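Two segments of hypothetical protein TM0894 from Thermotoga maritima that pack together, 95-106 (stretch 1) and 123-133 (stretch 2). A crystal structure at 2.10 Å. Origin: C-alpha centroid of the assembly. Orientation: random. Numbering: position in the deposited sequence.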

# COMPACT_ATOMS: atom_id res chain seq x y z
N ASN A 95 1.85 -28.19 13.03
CA ASN A 95 2.67 -29.06 13.89
C ASN A 95 3.43 -28.30 14.98
O ASN A 95 4.21 -28.89 15.72
CB ASN A 95 3.69 -29.83 13.05
CG ASN A 95 3.04 -30.83 12.11
OD1 ASN A 95 2.01 -31.42 12.42
ND2 ASN A 95 3.68 -31.05 10.95
N ALA A 96 3.20 -27.01 15.09
CA ALA A 96 3.94 -26.16 15.99
C ALA A 96 3.31 -26.09 17.36
O ALA A 96 2.10 -26.25 17.54
CB ALA A 96 4.04 -24.77 15.40
N THR A 97 4.17 -25.86 18.35
CA THR A 97 3.74 -25.41 19.66
C THR A 97 3.78 -23.90 19.61
O THR A 97 4.75 -23.31 19.12
CB THR A 97 4.67 -25.94 20.73
OG1 THR A 97 4.70 -27.37 20.62
CG2 THR A 97 4.19 -25.52 22.14
N PHE A 98 2.73 -23.28 20.13
CA PHE A 98 2.59 -21.84 20.17
C PHE A 98 2.88 -21.29 21.54
O PHE A 98 2.45 -21.87 22.53
CB PHE A 98 1.17 -21.45 19.72
CG PHE A 98 0.90 -21.83 18.30
CD1 PHE A 98 1.35 -21.03 17.27
CD2 PHE A 98 0.24 -23.02 18.00
CE1 PHE A 98 1.15 -21.38 15.95
CE2 PHE A 98 0.04 -23.38 16.67
CZ PHE A 98 0.50 -22.55 15.64
N TYR A 99 3.59 -20.16 21.60
CA TYR A 99 3.99 -19.55 22.89
C TYR A 99 3.49 -18.13 22.92
O TYR A 99 3.74 -17.35 21.99
CB TYR A 99 5.51 -19.53 23.07
CG TYR A 99 6.19 -20.88 22.99
CD1 TYR A 99 6.27 -21.55 21.78
CD2 TYR A 99 6.82 -21.45 24.09
CE1 TYR A 99 6.90 -22.75 21.66
CE2 TYR A 99 7.46 -22.69 23.99
CZ TYR A 99 7.49 -23.33 22.76
OH TYR A 99 8.10 -24.54 22.58
N VAL A 100 2.84 -17.78 24.02
CA VAL A 100 2.15 -16.50 24.15
C VAL A 100 2.00 -16.20 25.65
O VAL A 100 1.89 -17.13 26.45
CB VAL A 100 0.73 -16.54 23.44
CG1 VAL A 100 -0.16 -17.55 24.07
CG2 VAL A 100 0.05 -15.19 23.42
N HIS A 101 2.01 -14.91 26.00
CA HIS A 101 1.83 -14.52 27.39
C HIS A 101 0.43 -14.86 27.87
O HIS A 101 -0.56 -14.59 27.19
CB HIS A 101 2.11 -13.02 27.61
CG HIS A 101 2.23 -12.64 29.06
ND1 HIS A 101 1.13 -12.54 29.89
CD2 HIS A 101 3.31 -12.42 29.84
CE1 HIS A 101 1.53 -12.24 31.11
NE2 HIS A 101 2.85 -12.16 31.11
N GLU A 102 0.36 -15.43 29.08
CA GLU A 102 -0.89 -15.95 29.64
C GLU A 102 -2.05 -14.96 29.70
O GLU A 102 -3.22 -15.34 29.59
CB GLU A 102 -0.62 -16.53 31.04
CG GLU A 102 -0.01 -15.54 32.04
CD GLU A 102 0.18 -16.11 33.43
OE1 GLU A 102 -0.12 -17.30 33.66
OE2 GLU A 102 0.65 -15.33 34.29
N VAL A 103 -1.74 -13.67 29.81
CA VAL A 103 -2.78 -12.67 30.03
C VAL A 103 -3.60 -12.38 28.75
O VAL A 103 -4.61 -11.70 28.81
CB VAL A 103 -2.15 -11.41 30.73
CG1 VAL A 103 -1.41 -10.56 29.77
CG2 VAL A 103 -3.17 -10.59 31.44
N TYR A 104 -3.22 -12.98 27.62
CA TYR A 104 -4.03 -12.90 26.40
C TYR A 104 -5.40 -13.52 26.63
O TYR A 104 -6.39 -13.06 26.07
CB TYR A 104 -3.32 -13.53 25.19
CG TYR A 104 -3.73 -14.94 24.83
CD1 TYR A 104 -3.13 -16.04 25.44
CD2 TYR A 104 -4.72 -15.18 23.89
CE1 TYR A 104 -3.52 -17.34 25.12
CE2 TYR A 104 -5.11 -16.48 23.55
CZ TYR A 104 -4.51 -17.55 24.17
OH TYR A 104 -4.89 -18.85 23.84
N LYS A 105 -5.45 -14.56 27.45
CA LYS A 105 -6.72 -15.21 27.78
C LYS A 105 -7.73 -14.31 28.50
O LYS A 105 -8.91 -14.65 28.56
CB LYS A 105 -6.46 -16.46 28.62
CG LYS A 105 -5.90 -17.60 27.79
CD LYS A 105 -5.80 -18.89 28.58
CE LYS A 105 -6.15 -20.11 27.70
NZ LYS A 105 -5.22 -20.31 26.53
N THR A 106 -7.29 -13.17 29.03
CA THR A 106 -8.18 -12.24 29.72
C THR A 106 -8.84 -11.23 28.79
O THR A 106 -9.65 -10.44 29.24
CB THR A 106 -7.47 -11.46 30.86
OG1 THR A 106 -6.56 -10.48 30.33
CG2 THR A 106 -6.70 -12.42 31.77
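Stretch 2 123-133: VISSWKNVVLL

Neighbouring parallel strands are joined by a ladder in which each bonded residue of one strand reaches two residues of the other, and this pair is a compact example. Phe98 N donates to Asn129 O (2.8 Å) and Val131 N to Phe98 O (2.7 Å); Val100 N then donates to Val131 O (3.2 Å), Leu133 N to Val100 O (2.8 Å) and Glu102 N to Leu133 O (2.8 Å). Just before the ladder, water 1 extends the link, donating to Ala96 O (2.5 Å) and accepting from Asn129 N (2.8 Å).

The register follows: Phe98 lies beside Val130, Tyr99 beside Val131, Val100 beside Leu132 and His101 beside Leu133. Strand 97-101 and the strand of stretch 2 that runs through Val131 to Leu133 point the same way, crossing at -26°. Stretch 2 enters from the helix containing Val123 and Ile124, passes through a loop and becomes extended; stretch 1 leaves its strand in a 3-10 segment, 102-106.

Side chains alternate between the sheet's faces. On that of Phe98 and Val100, the Phe98 ring stacks face-to-face on the five-membered ring of Trp127, centroids 4.3 Å apart, while Val100 CG1 meets Val130 CG1 at 3.9 Å. On the other, Tyr99 CD2 packs against Val131 CB (3.7 Å). Beyond the strand, Tyr104 CE1 approaches Leu132 CD2 (3.8 Å), and its CE2 lies 4.0 Å from Ile124 CG2.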

# COMPACT_ATOMS: atom_id res chain seq x y z
N VAL A 123 -8.32 -17.59 14.17
CA VAL A 123 -6.86 -17.76 14.26
C VAL A 123 -6.47 -18.39 15.59
O VAL A 123 -5.80 -19.41 15.64
CB VAL A 123 -6.12 -16.41 14.10
CG1 VAL A 123 -4.62 -16.58 14.35
CG2 VAL A 123 -6.35 -15.84 12.73
N ILE A 124 -6.93 -17.79 16.67
CA ILE A 124 -6.59 -18.23 18.02
C ILE A 124 -7.03 -19.66 18.26
O ILE A 124 -6.30 -20.43 18.86
CB ILE A 124 -7.21 -17.31 19.08
CG1 ILE A 124 -6.51 -15.96 19.07
CG2 ILE A 124 -7.18 -17.95 20.50
CD1 ILE A 124 -7.31 -14.85 19.72
N SER A 125 -8.22 -20.03 17.76
CA SER A 125 -8.72 -21.39 17.87
C SER A 125 -7.89 -22.44 17.15
O SER A 125 -8.02 -23.61 17.44
CB SER A 125 -10.14 -21.48 17.30
OG SER A 125 -11.01 -20.80 18.18
N SER A 126 -7.10 -22.02 16.18
CA SER A 126 -6.30 -22.95 15.42
C SER A 126 -5.08 -23.44 16.20
O SER A 126 -4.45 -24.42 15.81
CB SER A 126 -5.86 -22.31 14.09
OG SER A 126 -4.77 -21.39 14.25
N TRP A 127 -4.73 -22.76 17.30
CA TRP A 127 -3.55 -23.13 18.09
C TRP A 127 -3.90 -24.30 18.99
O TRP A 127 -4.53 -24.11 20.04
CB TRP A 127 -3.08 -21.98 18.97
CG TRP A 127 -2.87 -20.70 18.23
CD1 TRP A 127 -2.64 -20.55 16.89
CD2 TRP A 127 -2.87 -19.39 18.79
NE1 TRP A 127 -2.50 -19.20 16.57
CE2 TRP A 127 -2.64 -18.48 17.73
CE3 TRP A 127 -3.06 -18.90 20.09
CZ2 TRP A 127 -2.61 -17.09 17.93
CZ3 TRP A 127 -3.02 -17.53 20.29
CH2 TRP A 127 -2.79 -16.64 19.22
N LYS A 128 -3.49 -25.50 18.60
CA LYS A 128 -3.88 -26.69 19.36
C LYS A 128 -2.95 -26.95 20.56
O LYS A 128 -3.40 -27.38 21.59
CB LYS A 128 -3.98 -27.92 18.44
CG LYS A 128 -4.96 -27.75 17.25
CD LYS A 128 -6.40 -27.33 17.68
CE LYS A 128 -7.25 -26.88 16.47
NZ LYS A 128 -8.58 -26.28 16.83
N ASN A 129 -1.66 -26.64 20.43
CA ASN A 129 -0.74 -26.78 21.55
C ASN A 129 -0.14 -25.44 21.85
O ASN A 129 0.57 -24.84 21.01
CB ASN A 129 0.35 -27.79 21.23
CG ASN A 129 -0.21 -29.16 20.95
OD1 ASN A 129 -0.31 -29.58 19.80
ND2 ASN A 129 -0.63 -29.85 22.01
N VAL A 130 -0.42 -24.97 23.06
CA VAL A 130 -0.06 -23.63 23.50
C VAL A 130 0.71 -23.68 24.81
O VAL A 130 0.28 -24.34 25.76
CB VAL A 130 -1.32 -22.77 23.66
CG1 VAL A 130 -0.96 -21.37 24.10
CG2 VAL A 130 -2.13 -22.73 22.35
N VAL A 131 1.83 -22.99 24.87
CA VAL A 131 2.56 -22.78 26.11
C VAL A 131 2.32 -21.36 26.56
O VAL A 131 2.56 -20.42 25.81
CB VAL A 131 4.06 -23.03 25.91
CG1 VAL A 131 4.87 -22.59 27.15
CG2 VAL A 131 4.28 -24.52 25.65
N LEU A 132 1.82 -21.20 27.79
CA LEU A 132 1.54 -19.88 28.34
C LEU A 132 2.76 -19.35 29.08
O LEU A 132 3.30 -20.03 29.94
CB LEU A 132 0.32 -19.94 29.28
CG LEU A 132 -0.94 -20.46 28.58
CD1 LEU A 132 -2.04 -20.64 29.60
CD2 LEU A 132 -1.42 -19.56 27.45
N LEU A 133 3.22 -18.17 28.70
CA LEU A 133 4.39 -17.55 29.30
C LEU A 133 3.99 -16.45 30.29
O LEU A 133 2.86 -15.91 30.24
CB LEU A 133 5.28 -16.95 28.21
CG LEU A 133 5.80 -17.96 27.17
CD1 LEU A 133 6.52 -17.23 26.04
CD2 LEU A 133 6.72 -19.02 27.84
O HOH W 1 -0.39 -26.66 17.90
O HOH W 2 2.17 -19.51 32.83